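Coatomer subunit delta (Saccharomyces cerevisiae, PDB 5FJZ) forms part of the COPI vesicle coat, interacts with Dsl1 through a region overlapping this mu-homology domain, and probably supports retrograde Golgi-to-ER transport. Local coordinates at residues K231-F236 with V258-K263; I15-K20 with M239-V244; E172-S177 with A204-I209; L125-S130 with V140-E145. All blocks are in the same frame, centred on the assembly; numbering follows the deposited sequence. Where two conformers were deposited one is given.

Interaction 1: K231-F236 with V258-K263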
loop_
_atom_site.group_PDB
_atom_site.type_symbol
_atom_site.label_atom_id
_atom_site.label_comp_id
_atom_site.label_asym_id
_atom_site.label_seq_id
_atom_site.Cartn_x
_atom_site.Cartn_y
_atom_site.Cartn_z
ATOM N N LYS A 231 30.271 14.789 11.571
ATOM C CA LYS A 231 29.580 15.821 12.349
ATOM C C LYS A 231 29.176 17.052 11.586
ATOM O O LYS A 231 28.165 17.721 11.898
ATOM C CB LYS A 231 30.476 16.331 13.498
ATOM C CG LYS A 231 30.416 15.511 14.750
ATOM C CD LYS A 231 31.534 15.948 15.706
ATOM C CE LYS A 231 31.063 16.290 17.101
ATOM N NZ LYS A 231 30.502 17.660 17.240
ATOM N N LEU A 232 30.010 17.440 10.634
ATOM C CA LEU A 232 29.871 18.684 9.897
ATOM C C LEU A 232 29.214 18.467 8.505
ATOM O O LEU A 232 29.028 19.412 7.745
ATOM C CB LEU A 232 31.265 19.357 9.760
ATOM C CG LEU A 232 32.072 19.706 11.044
ATOM C CD1 LEU A 232 33.420 20.395 10.775
ATOM C CD2 LEU A 232 31.268 20.518 12.054
ATOM N N ALA A 233 28.794 17.229 8.222
ATOM C CA ALA A 233 28.141 16.887 6.952
ATOM C C ALA A 233 26.928 17.744 6.752
ATOM O O ALA A 233 26.166 17.988 7.693
ATOM C CB ALA A 233 27.748 15.392 6.900
ATOM N N LYS A 234 26.730 18.130 5.498
ATOM C CA LYS A 234 25.532 18.831 5.064
ATOM C C LYS A 234 24.805 17.892 4.097
ATOM O O LYS A 234 25.457 17.366 3.176
ATOM C CB LYS A 234 25.926 20.054 4.298
ATOM C CG LYS A 234 26.022 21.312 5.086
ATOM C CD LYS A 234 25.919 22.451 4.087
ATOM C CE LYS A 234 26.361 23.769 4.668
ATOM N NZ LYS A 234 26.833 24.648 3.570
ATOM N N SER A 235 23.481 17.858 4.138
ATOM C CA SER A 235 22.642 17.181 3.152
ATOM C C SER A 235 22.680 17.847 1.795
ATOM O O SER A 235 23.147 19.015 1.654
ATOM C CB SER A 235 21.133 17.141 3.619
ATOM O OG SER A 235 20.463 18.396 3.362
ATOM N N PHE A 236 22.078 17.180 0.822
ATOM C CA PHE A 236 21.824 17.756 -0.507
ATOM C C PHE A 236 21.238 19.178 -0.473
ATOM O O PHE A 236 21.638 20.039 -1.244
ATOM C CB PHE A 236 21.000 16.803 -1.442
ATOM C CG PHE A 236 20.793 17.315 -2.878
ATOM C CD1 PHE A 236 21.878 17.464 -3.783
ATOM C CD2 PHE A 236 19.509 17.569 -3.368
ATOM C CE1 PHE A 236 21.669 17.884 -5.102
ATOM C CE2 PHE A 236 19.299 17.989 -4.702
ATOM C CZ PHE A 236 20.369 18.160 -5.558
ATOM N N VAL A 258 26.753 12.652 13.027
ATOM C CA VAL A 258 25.761 12.957 12.010
ATOM C C VAL A 258 26.079 12.086 10.795
ATOM O O VAL A 258 27.263 11.975 10.408
ATOM C CB VAL A 258 25.836 14.409 11.607
ATOM C CG1 VAL A 258 24.876 14.756 10.457
ATOM C CG2 VAL A 258 25.540 15.340 12.806
ATOM N N ILE A 259 25.028 11.470 10.255
ATOM C CA ILE A 259 25.039 10.843 8.962
ATOM C C ILE A 259 24.128 11.610 8.023
ATOM O O ILE A 259 22.962 11.871 8.386
ATOM C CB ILE A 259 24.579 9.410 9.076
ATOM C CG1 ILE A 259 25.580 8.615 9.868
ATOM C CG2 ILE A 259 24.316 8.792 7.667
ATOM C CD1 ILE A 259 25.122 7.245 10.257
ATOM N N THR A 260 24.605 12.003 6.817
ATOM C CA THR A 260 23.722 12.495 5.756
ATOM C C THR A 260 23.579 11.507 4.617
ATOM O O THR A 260 24.512 10.716 4.358
ATOM C CB THR A 260 24.137 13.787 5.093
ATOM O OG1 THR A 260 25.452 13.605 4.544
ATOM C CG2 THR A 260 24.150 14.905 6.078
ATOM N N SER A 261 22.404 11.461 4.015
ATOM C CA SER A 261 22.123 10.520 2.851
ATOM C C SER A 261 21.213 11.144 1.811
ATOM O O SER A 261 20.404 12.058 2.114
ATOM C CB SER A 261 21.533 9.167 3.255
ATOM O OG SER A 261 20.429 9.357 4.115
ATOM N N LEU A 262 21.339 10.649 0.567
ATOM C CA LEU A 262 20.477 11.002 -0.579
ATOM C C LEU A 262 20.271 9.750 -1.405
ATOM O O LEU A 262 21.252 8.987 -1.603
ATOM C CB LEU A 262 21.121 12.054 -1.456
ATOM C CG LEU A 262 20.318 12.510 -2.676
ATOM C CD1 LEU A 262 19.112 13.326 -2.303
ATOM C CD2 LEU A 262 21.240 13.318 -3.594
ATOM N N LYS A 263 19.008 9.423 -1.648
ATOM C CA LYS A 263 18.540 8.209 -2.266
ATOM C C LYS A 263 17.548 8.657 -3.343
ATOM O O LYS A 263 16.670 9.517 -3.104
ATOM C CB LYS A 263 17.855 7.297 -1.238
ATOM C CG LYS A 263 17.378 5.940 -1.713
ATOM C CD LYS A 263 16.799 5.026 -0.606
ATOM C CE LYS A 263 16.227 3.766 -1.154
ATOM N NZ LYS A 263 17.057 2.610 -0.784
HETATM O O HOH W 1 21.528 14.434 1.319
#
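T260 meets the loop 231-236 through its methyl group. T260 CG2 lies 3.6 Å from S235 N and equally near the carbonyl carbon of K234, and so rests against the peptide joining those residues. From the same loop, A233 CB lies 3.7 Å from T260 CG2. A chi1 of 58° sets OG1 between the backbone N and carbonyl carbon, which leaves CG2 anti to the latter. An alanine here lacks both branches and would probably leave A233 CB and the K234-S235 peptide with a gap beneath them. V258 and L262 point to the same side of the strand. V258 CG2 touches K231 O at 3.7 Å, and L262 CD1 approaches F236 CB at 4.0 Å; L262 CD2 meets the root of the F236 ring obliquely, while the far end of the ring leads away. Loop and strand run in nearly the same direction (18° apart), yet no direct hydrogen bond joins them. A water instead accepts from F236 N (2.8 Å) and donates to S261 O (2.7 Å). Behind this shell, S235 OG hydrogen-bonds M239 N and T237 OG1, tying the loop to the residues that follow it, while F236 packs on P122 and L148. In the mixed sheet of the mu-homology domain the backbone of I259 hydrogen-bonds I17 and I19 of the parallel strand 15-27, and that of T260 hydrogen-bonds T228 of the antiparallel strand 220-229.

Interaction 2: I15-K20 with M239-V244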
loop_
_atom_site.group_PDB
_atom_site.type_symbol
_atom_site.label_atom_id
_atom_site.label_comp_id
_atom_site.label_asym_id
_atom_site.label_seq_id
_atom_site.Cartn_x
_atom_site.Cartn_y
_atom_site.Cartn_z
ATOM N N ILE A 15 24.564 9.924 20.862
ATOM C CA ILE A 15 23.636 10.633 19.984
ATOM C C ILE A 15 24.053 10.418 18.546
ATOM O O ILE A 15 25.198 10.687 18.177
ATOM C CB ILE A 15 23.589 12.154 20.253
ATOM C CG1 ILE A 15 22.997 12.390 21.657
ATOM C CG2 ILE A 15 22.721 12.866 19.230
ATOM C CD1 ILE A 15 22.961 13.813 22.108
ATOM N N LEU A 16 23.088 10.012 17.705
ATOM C CA LEU A 16 23.315 9.948 16.275
ATOM C C LEU A 16 22.208 10.617 15.563
ATOM O O LEU A 16 21.025 10.232 15.738
ATOM C CB LEU A 16 23.466 8.481 15.797
ATOM C CG LEU A 16 23.668 8.287 14.295
ATOM C CD1 LEU A 16 25.042 8.818 13.835
ATOM C CD2 LEU A 16 23.621 6.813 13.981
ATOM N N ILE A 17 22.561 11.614 14.722
ATOM C CA ILE A 17 21.587 12.353 13.955
ATOM C C ILE A 17 21.701 11.957 12.488
ATOM O O ILE A 17 22.806 11.926 11.940
ATOM C CB ILE A 17 21.806 13.892 14.125
ATOM C CG1 ILE A 17 21.526 14.328 15.575
ATOM C CG2 ILE A 17 20.956 14.638 13.127
ATOM C CD1 ILE A 17 22.164 15.653 15.901
ATOM N N SER A 18 20.567 11.599 11.859
ATOM C CA SER A 18 20.543 11.183 10.474
ATOM C C SER A 18 19.723 12.181 9.688
ATOM O O SER A 18 18.571 12.451 10.018
ATOM C CB SER A 18 19.960 9.782 10.344
ATOM O OG SER A 18 19.957 9.403 8.991
ATOM N N ILE A 19 20.321 12.751 8.611
ATOM C CA ILE A 19 19.594 13.645 7.771
ATOM C C ILE A 19 19.400 12.939 6.434
ATOM O O ILE A 19 20.411 12.668 5.695
ATOM C CB ILE A 19 20.391 14.950 7.583
ATOM C CG1 ILE A 19 20.629 15.634 8.940
ATOM C CG2 ILE A 19 19.680 15.914 6.649
ATOM C CD1 ILE A 19 21.620 16.799 8.895
ATOM N N LYS A 20 18.157 12.558 6.153
ATOM C CA LYS A 20 17.894 11.647 5.013
ATOM C C LYS A 20 17.063 12.332 3.993
ATOM O O LYS A 20 15.998 12.874 4.334
ATOM C CB LYS A 20 17.178 10.406 5.542
ATOM C CG LYS A 20 18.026 9.497 6.411
ATOM C CD LYS A 20 17.184 8.324 6.980
ATOM C CE LYS A 20 18.073 7.152 7.313
ATOM N NZ LYS A 20 17.407 6.193 8.257
ATOM N N MET A 239 20.808 20.936 4.726
ATOM C CA MET A 239 20.524 20.694 6.119
ATOM C C MET A 239 21.746 20.148 6.861
ATOM O O MET A 239 22.474 19.297 6.357
ATOM C CB MET A 239 19.285 19.714 6.205
ATOM C CG MET A 239 18.719 19.347 7.629
ATOM S SD MET A 239 18.210 20.675 8.746
ATOM C CE MET A 239 16.833 21.385 7.844
ATOM N N ALA A 240 21.937 20.647 8.078
ATOM C CA ALA A 240 23.121 20.307 8.872
ATOM C C ALA A 240 22.886 20.783 10.327
ATOM O O ALA A 240 21.998 21.540 10.611
ATOM C CB ALA A 240 24.345 21.002 8.284
ATOM N N ILE A 241 23.725 20.275 11.234
ATOM C CA ILE A 241 23.633 20.513 12.637
ATOM C C ILE A 241 24.820 21.404 13.051
ATOM O O ILE A 241 25.961 21.178 12.635
ATOM C CB ILE A 241 23.758 19.197 13.400
ATOM C CG1 ILE A 241 22.646 18.235 12.975
ATOM C CG2 ILE A 241 23.719 19.427 14.925
ATOM C CD1 ILE A 241 21.242 18.741 13.169
ATOM N N GLN A 242 24.515 22.359 13.895
ATOM C CA GLN A 242 25.553 23.269 14.459
ATOM C C GLN A 242 26.088 22.759 15.773
ATOM O O GLN A 242 27.280 22.713 16.017
ATOM C CB GLN A 242 24.811 24.533 14.742
ATOM C CG GLN A 242 25.572 25.551 15.488
ATOM C CD GLN A 242 25.405 26.775 14.632
ATOM O OE1 GLN A 242 24.630 27.668 14.946
ATOM N NE2 GLN A 242 26.054 26.753 13.416
ATOM N N SER A 243 25.175 22.358 16.650
ATOM C CA SER A 243 25.609 21.749 17.877
ATOM C C SER A 243 24.435 20.989 18.483
ATOM O O SER A 243 23.252 21.127 18.083
ATOM C CB SER A 243 26.079 22.785 18.897
ATOM O OG SER A 243 25.003 23.692 19.150
ATOM N N VAL A 244 24.798 20.219 19.493
ATOM C CA VAL A 244 23.831 19.621 20.377
ATOM C C VAL A 244 24.200 20.064 21.835
ATOM O O VAL A 244 25.361 20.032 22.227
ATOM C CB VAL A 244 23.890 18.093 20.254
ATOM C CG1 VAL A 244 22.882 17.467 21.238
ATOM C CG2 VAL A 244 23.543 17.609 18.848
#
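I241 and V244 both face strand 15-20 and both touch I17, although they stand three positions apart in one strand, which regular alternation of side chains would not allow. The cause is a classic beta bulge: Q242 and S243 together face K57 of the neighbouring strand 54-58, and the side-chain pattern shifts by one residue. I17 meets both partners tip to tip, its CD1 lying 3.8 Å from V244 CG2 and 3.9 Å from I241 CG1. A second branch, I17 CG2, also touches I241 CG1 at 4.0 Å. Replacing I17 by an alanine removes both branches beyond CB and would probably open a gap between the I241 and V244 side chains on this face. The strands 15-20 and 241-244 belong to different sheets, one mixed and one of three antiparallel strands, stacked face to face as a beta sandwich in the mu-homology domain. Their axes pass 10.4 Å apart at 159°, too far for backbone bonding, and side chains fill the interval. At one end I15 CD1 reaches V244 CG1 at 3.8 Å. At the other, I19 and M239 cross at about a right angle, I19 CG2 lying 3.7 Å from M239 CG, and I19 CD1 presses on the backbone at A240 CA (3.8 Å). M239 CG is anti to its backbone N (chi1 -177°); beyond it the chain bends twice and leads away, the side chain packing on F71. L56 touches I17, while L42 and L58 pack on I241 from either sheet.

Interaction 3: E172-S177 with A204-I209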
loop_
_atom_site.group_PDB
_atom_site.type_symbol
_atom_site.label_atom_id
_atom_site.label_comp_id
_atom_site.label_asym_id
_atom_site.label_seq_id
_atom_site.Cartn_x
_atom_site.Cartn_y
_atom_site.Cartn_z
ATOM N N GLU A 172 32.375 1.177 -26.431
ATOM C CA GLU A 172 32.955 2.295 -27.219
ATOM C C GLU A 172 32.170 3.592 -27.041
ATOM O O GLU A 172 32.656 4.659 -27.364
ATOM C CB GLU A 172 32.957 1.952 -28.714
ATOM C CG GLU A 172 31.539 1.656 -29.285
ATOM C CD GLU A 172 31.194 0.173 -29.354
ATOM O OE1 GLU A 172 31.222 -0.418 -28.247
ATOM O OE2 GLU A 172 30.905 -0.411 -30.452
ATOM N N SER A 173 30.910 3.473 -26.629
ATOM C CA SER A 173 30.082 4.651 -26.410
ATOM C C SER A 173 29.619 4.786 -24.953
ATOM O O SER A 173 28.603 5.386 -24.718
ATOM C CB SER A 173 28.864 4.607 -27.303
ATOM O OG SER A 173 29.187 4.413 -28.608
ATOM N N SER A 174 30.317 4.147 -24.018
ATOM C CA SER A 174 30.060 4.255 -22.619
ATOM C C SER A 174 31.224 4.868 -21.900
ATOM O O SER A 174 32.417 4.649 -22.248
ATOM C CB SER A 174 29.717 2.854 -22.014
ATOM O OG SER A 174 28.713 2.187 -22.715
ATOM N N THR A 175 30.919 5.574 -20.829
ATOM C CA THR A 175 31.933 6.128 -20.002
ATOM C C THR A 175 32.699 5.066 -19.174
ATOM O O THR A 175 33.914 5.157 -19.034
ATOM C CB THR A 175 31.319 7.169 -19.089
ATOM O OG1 THR A 175 30.652 8.130 -19.867
ATOM C CG2 THR A 175 32.383 7.846 -18.188
ATOM N N CYS A 176 32.002 4.134 -18.547
ATOM C CA CYS A 176 32.626 3.180 -17.588
ATOM C C CYS A 176 32.703 1.825 -18.358
ATOM O O CYS A 176 31.695 1.145 -18.462
ATOM C CB CYS A 176 31.766 3.191 -16.308
ATOM S SG CYS A 176 31.629 1.712 -15.271
ATOM N N SER A 177 33.816 1.486 -19.059
ATOM C CA SER A 177 33.921 0.117 -19.659
ATOM C C SER A 177 34.219 -0.548 -18.348
ATOM O O SER A 177 35.240 -0.209 -17.719
ATOM C CB SER A 177 35.077 -0.234 -20.658
ATOM O OG SER A 177 35.707 0.854 -21.308
ATOM N N ALA A 204 27.945 8.596 -20.237
ATOM C CA ALA A 204 26.950 7.873 -21.014
ATOM C C ALA A 204 27.055 6.411 -20.787
ATOM O O ALA A 204 28.194 5.844 -20.572
ATOM C CB ALA A 204 27.155 8.159 -22.502
ATOM N N LEU A 205 25.922 5.769 -20.903
ATOM C CA LEU A 205 25.869 4.286 -20.965
ATOM C C LEU A 205 25.201 3.877 -22.254
ATOM O O LEU A 205 24.042 4.247 -22.520
ATOM C CB LEU A 205 25.056 3.758 -19.753
ATOM C CG LEU A 205 24.729 2.275 -19.729
ATOM C CD1 LEU A 205 25.981 1.430 -19.647
ATOM C CD2 LEU A 205 23.833 1.868 -18.526
ATOM N N ALA A 206 25.809 2.912 -22.947
ATOM C CA ALA A 206 25.314 2.481 -24.194
ATOM C C ALA A 206 25.251 0.980 -24.294
ATOM O O ALA A 206 26.191 0.282 -23.891
ATOM C CB ALA A 206 26.226 3.092 -25.337
ATOM N N PHE A 207 24.155 0.473 -24.817
ATOM C CA PHE A 207 23.939 -0.970 -24.932
ATOM C C PHE A 207 22.933 -1.273 -25.960
ATOM O O PHE A 207 22.174 -0.387 -26.390
ATOM C CB PHE A 207 23.565 -1.566 -23.542
ATOM C CG PHE A 207 22.393 -0.905 -22.949
ATOM C CD1 PHE A 207 22.505 0.354 -22.340
ATOM C CD2 PHE A 207 21.179 -1.412 -23.118
ATOM C CE1 PHE A 207 21.371 1.002 -21.828
ATOM C CE2 PHE A 207 20.051 -0.764 -22.644
ATOM C CZ PHE A 207 20.154 0.443 -21.969
ATOM N N THR A 208 22.866 -2.556 -26.343
ATOM C CA THR A 208 21.878 -3.058 -27.187
ATOM C C THR A 208 21.030 -4.097 -26.453
ATOM O O THR A 208 21.567 -4.946 -25.803
ATOM C CB THR A 208 22.550 -3.738 -28.412
ATOM O OG1 THR A 208 23.385 -2.768 -29.088
ATOM C CG2 THR A 208 21.492 -4.182 -29.388
ATOM N N ILE A 209 19.752 -3.957 -26.571
ATOM C CA ILE A 209 18.796 -4.781 -25.853
ATOM C C ILE A 209 17.642 -5.083 -26.758
ATOM O O ILE A 209 17.192 -4.240 -27.533
ATOM C CB ILE A 209 18.336 -4.079 -24.526
ATOM C CG1 ILE A 209 17.526 -5.044 -23.648
ATOM C CG2 ILE A 209 17.531 -2.822 -24.811
ATOM C CD1 ILE A 209 17.348 -4.508 -22.193
#
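S174 OG is held by two groups: it accepts the N-H of A206 (S174 OG to A206 N, 3.0 Å) and hydrogen-bonds the backbone oxygen of N170. The bond from A206 is somewhat bent, 148° at the hydrogen. Next along the loop, T175 grips A204 at both of its backbone polar atoms. T175 N donates to A204 O at 2.8 Å, almost straight at 166° and in the carbonyl plane, while T175 OG1 accepts from A204 N, also at 2.8 Å. For this return bond OG1 stands beside the T175 backbone N and anti to its carbonyl carbon (chi1 -56°). Three bonds thus tie the loop to residues 204-206, two of them using side-chain oxygens in place of peptide carbonyls. The loop follows the short strand 168-169, an outermost strand of an antiparallel four-stranded sheet in the mu-homology domain, and so prolongs the cover over the edge of strand 202-210 after regular pairing stops. A204 O receives a further CA-H...O contact from S174 CA at 3.2 Å. A206 CB packs against S173, 3.6 Å from its CB, and also lies 3.4 Å from the carbonyl oxygen S173 O. L205 points away from the loop and packs on F157, I192 and I194. On the other edge of strand 202-210, L205 bonds through its backbone to I142 of strand 137-146.

Interaction 4: L125-S130 with V140-E145. Unlike the reference sequence in segment 125-130: A128 (reference Trp).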
loop_
_atom_site.group_PDB
_atom_site.type_symbol
_atom_site.label_atom_id
_atom_site.label_comp_id
_atom_site.label_asym_id
_atom_site.label_seq_id
_atom_site.Cartn_x
_atom_site.Cartn_y
_atom_site.Cartn_z
ATOM N N LEU A 125 19.180 13.290 -17.024
ATOM C CA LEU A 125 19.120 12.135 -17.917
ATOM C C LEU A 125 18.535 12.469 -19.285
ATOM O O LEU A 125 17.617 13.286 -19.391
ATOM C CB LEU A 125 18.176 11.167 -17.299
ATOM C CG LEU A 125 18.618 10.105 -16.343
ATOM C CD1 LEU A 125 20.007 10.128 -15.752
ATOM C CD2 LEU A 125 17.524 9.735 -15.319
ATOM N N THR A 126 19.042 11.816 -20.343
ATOM C CA THR A 126 18.554 11.903 -21.628
ATOM C C THR A 126 18.778 10.580 -22.309
ATOM O O THR A 126 19.739 9.864 -21.967
ATOM C CB THR A 126 19.373 12.944 -22.476
ATOM O OG1 THR A 126 19.326 14.236 -21.868
ATOM C CG2 THR A 126 18.773 13.063 -23.841
ATOM N N THR A 127 17.937 10.256 -23.250
ATOM C CA THR A 127 18.103 8.987 -23.959
ATOM C C THR A 127 18.086 9.198 -25.462
ATOM O O THR A 127 17.401 10.087 -25.957
ATOM C CB THR A 127 17.047 7.953 -23.543
ATOM O OG1 THR A 127 15.736 8.350 -23.912
ATOM C CG2 THR A 127 17.042 7.739 -22.051
ATOM N N ALA A 128 18.771 8.286 -26.164
ATOM C CA ALA A 128 18.748 8.211 -27.613
ATOM C C ALA A 128 18.642 6.747 -27.979
ATOM O O ALA A 128 19.281 5.904 -27.415
ATOM C CB ALA A 128 19.999 8.834 -28.173
ATOM N N VAL A 129 17.723 6.440 -28.856
ATOM C CA VAL A 129 17.444 5.059 -29.212
ATOM C C VAL A 129 17.431 4.921 -30.749
ATOM O O VAL A 129 16.938 5.805 -31.416
ATOM C CB VAL A 129 16.100 4.646 -28.617
ATOM C CG1 VAL A 129 15.688 3.286 -29.158
ATOM C CG2 VAL A 129 16.165 4.601 -27.096
ATOM N N SER A 130 17.916 3.800 -31.274
ATOM C CA SER A 130 17.777 3.488 -32.696
ATOM C C SER A 130 17.809 1.955 -32.907
ATOM O O SER A 130 18.333 1.224 -32.078
ATOM C CB SER A 130 18.873 4.207 -33.488
ATOM O OG SER A 130 20.129 3.649 -33.128
ATOM N N VAL A 140 20.634 1.658 -27.443
ATOM C CA VAL A 140 20.271 2.663 -26.515
ATOM C C VAL A 140 21.448 3.397 -26.014
ATOM O O VAL A 140 22.468 2.783 -25.668
ATOM C CB VAL A 140 19.572 2.028 -25.278
ATOM C CG1 VAL A 140 19.149 3.084 -24.286
ATOM C CG2 VAL A 140 18.354 1.207 -25.720
ATOM N N ILE A 141 21.299 4.711 -25.853
ATOM C CA ILE A 141 22.270 5.508 -25.176
ATOM C C ILE A 141 21.554 6.330 -24.089
ATOM O O ILE A 141 20.603 7.067 -24.357
ATOM C CB ILE A 141 23.009 6.500 -26.167
ATOM C CG1 ILE A 141 23.755 5.721 -27.240
ATOM C CG2 ILE A 141 23.926 7.454 -25.387
ATOM C CD1 ILE A 141 24.530 6.572 -28.266
ATOM N N ILE A 142 22.014 6.148 -22.884
ATOM C CA ILE A 142 21.577 6.946 -21.770
ATOM C C ILE A 142 22.698 7.894 -21.438
ATOM O O ILE A 142 23.797 7.500 -20.970
ATOM C CB ILE A 142 21.251 6.074 -20.492
ATOM C CG1 ILE A 142 20.216 5.033 -20.827
ATOM C CG2 ILE A 142 20.700 7.034 -19.407
ATOM C CD1 ILE A 142 19.964 3.972 -19.725
ATOM N N GLU A 143 22.376 9.168 -21.509
ATOM C CA GLU A 143 23.310 10.197 -21.110
ATOM C C GLU A 143 22.921 10.834 -19.837
ATOM O O GLU A 143 21.803 11.120 -19.602
ATOM C CB GLU A 143 23.354 11.301 -22.176
ATOM C CG GLU A 143 24.177 10.802 -23.346
ATOM C CD GLU A 143 24.187 11.745 -24.502
ATOM O OE1 GLU A 143 23.203 12.528 -24.650
ATOM O OE2 GLU A 143 25.205 11.685 -25.241
ATOM N N TYR A 144 23.892 10.973 -18.991
ATOM C CA TYR A 144 23.713 11.500 -17.654
ATOM C C TYR A 144 24.724 12.603 -17.352
ATOM O O TYR A 144 25.861 12.612 -17.872
ATOM C CB TYR A 144 23.828 10.372 -16.654
ATOM C CG TYR A 144 25.071 9.492 -16.753
ATOM C CD1 TYR A 144 26.272 9.861 -16.155
ATOM C CD2 TYR A 144 25.005 8.267 -17.373
ATOM C CE1 TYR A 144 27.421 9.072 -16.287
ATOM C CE2 TYR A 144 26.116 7.444 -17.452
ATOM C CZ TYR A 144 27.326 7.861 -16.945
ATOM O OH TYR A 144 28.455 7.029 -17.051
ATOM N N GLU A 145 24.323 13.545 -16.495
ATOM C CA GLU A 145 25.185 14.557 -15.979
ATOM C C GLU A 145 24.899 14.781 -14.497
ATOM O O GLU A 145 23.741 15.020 -14.118
ATOM C CB GLU A 145 25.006 15.898 -16.722
ATOM C CG GLU A 145 25.983 16.922 -16.164
ATOM C CD GLU A 145 26.285 18.082 -17.071
ATOM O OE1 GLU A 145 25.347 18.571 -17.735
ATOM O OE2 GLU A 145 27.488 18.491 -17.089
HETATM O O HOH W 2 21.325 14.281 -19.330
#
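Y144 meets L125 at the root of its side chain, with the ring turned elsewhere: L125 CD1 lies 3.9 Å from Y144 CB. CG of Y144 is set between the backbone N and carbonyl carbon (chi1 52°), and the ring leads away from L125, the side chain packing on T175. The other flat groups are peptides meeting by their edges in two reciprocal pairs. T126 N donates to E143 O at 2.9 Å, in the carbonyl plane, and E143 N returns a bond to T126 O at 2.8 Å, tilted 19° from the T126 carbonyl plane. A128 and I141 repeat the exchange, with A128 N to I141 O and I141 N to A128 O both at 2.8 Å. Between these pairs lies the non-hydrogen-bonded pair T127 and I142, whose T127 CA contributes a CA-H...O contact to I141 O at 3.2 Å. This alternation, with axes 162° apart, is that of an antiparallel pair; strands 123-131 and 137-146 are consecutive and form a beta hairpin. A water donates to E143 O (3.2 Å) and is also hydrogen-bonded to T126 OG1, bridging the two strands. One face carries T126, A128 (tryptophan in the reference sequence), I141 and E143. The opposite face packs inward: L125 on V222, Y267 and V269, V140 on M220. T127 OG1 hydrogen-bonds Y218 OH and R29 O. Strand 137-146 pairs along its other edge with strand 202-210, leaving strand 123-131 outermost in this chain's four-stranded sheet.

Overall arrangement
The four contacts form two groups in one elongated mu-homology domain. Interactions 1 and 2 have centres about 8 Å apart and touch through strands 15-27 and 257-269, parallel neighbours in the mixed sheet; their segments alternate along the chain, and the first strand lies beside the last. Interactions 3 and 4 have centres about 10 Å apart and share the four-stranded sheet, where strands 137-146 and 202-210 pair. Interaction 4 closes before interaction 3 opens, and both fall within the long stretch of chain between the segments of interaction 2, whose centre lies about 37 to 39 Å from theirs. The mixed sheet spans both ends, and the Dsl1-interacting region includes 15-20 and both strands of interaction 4.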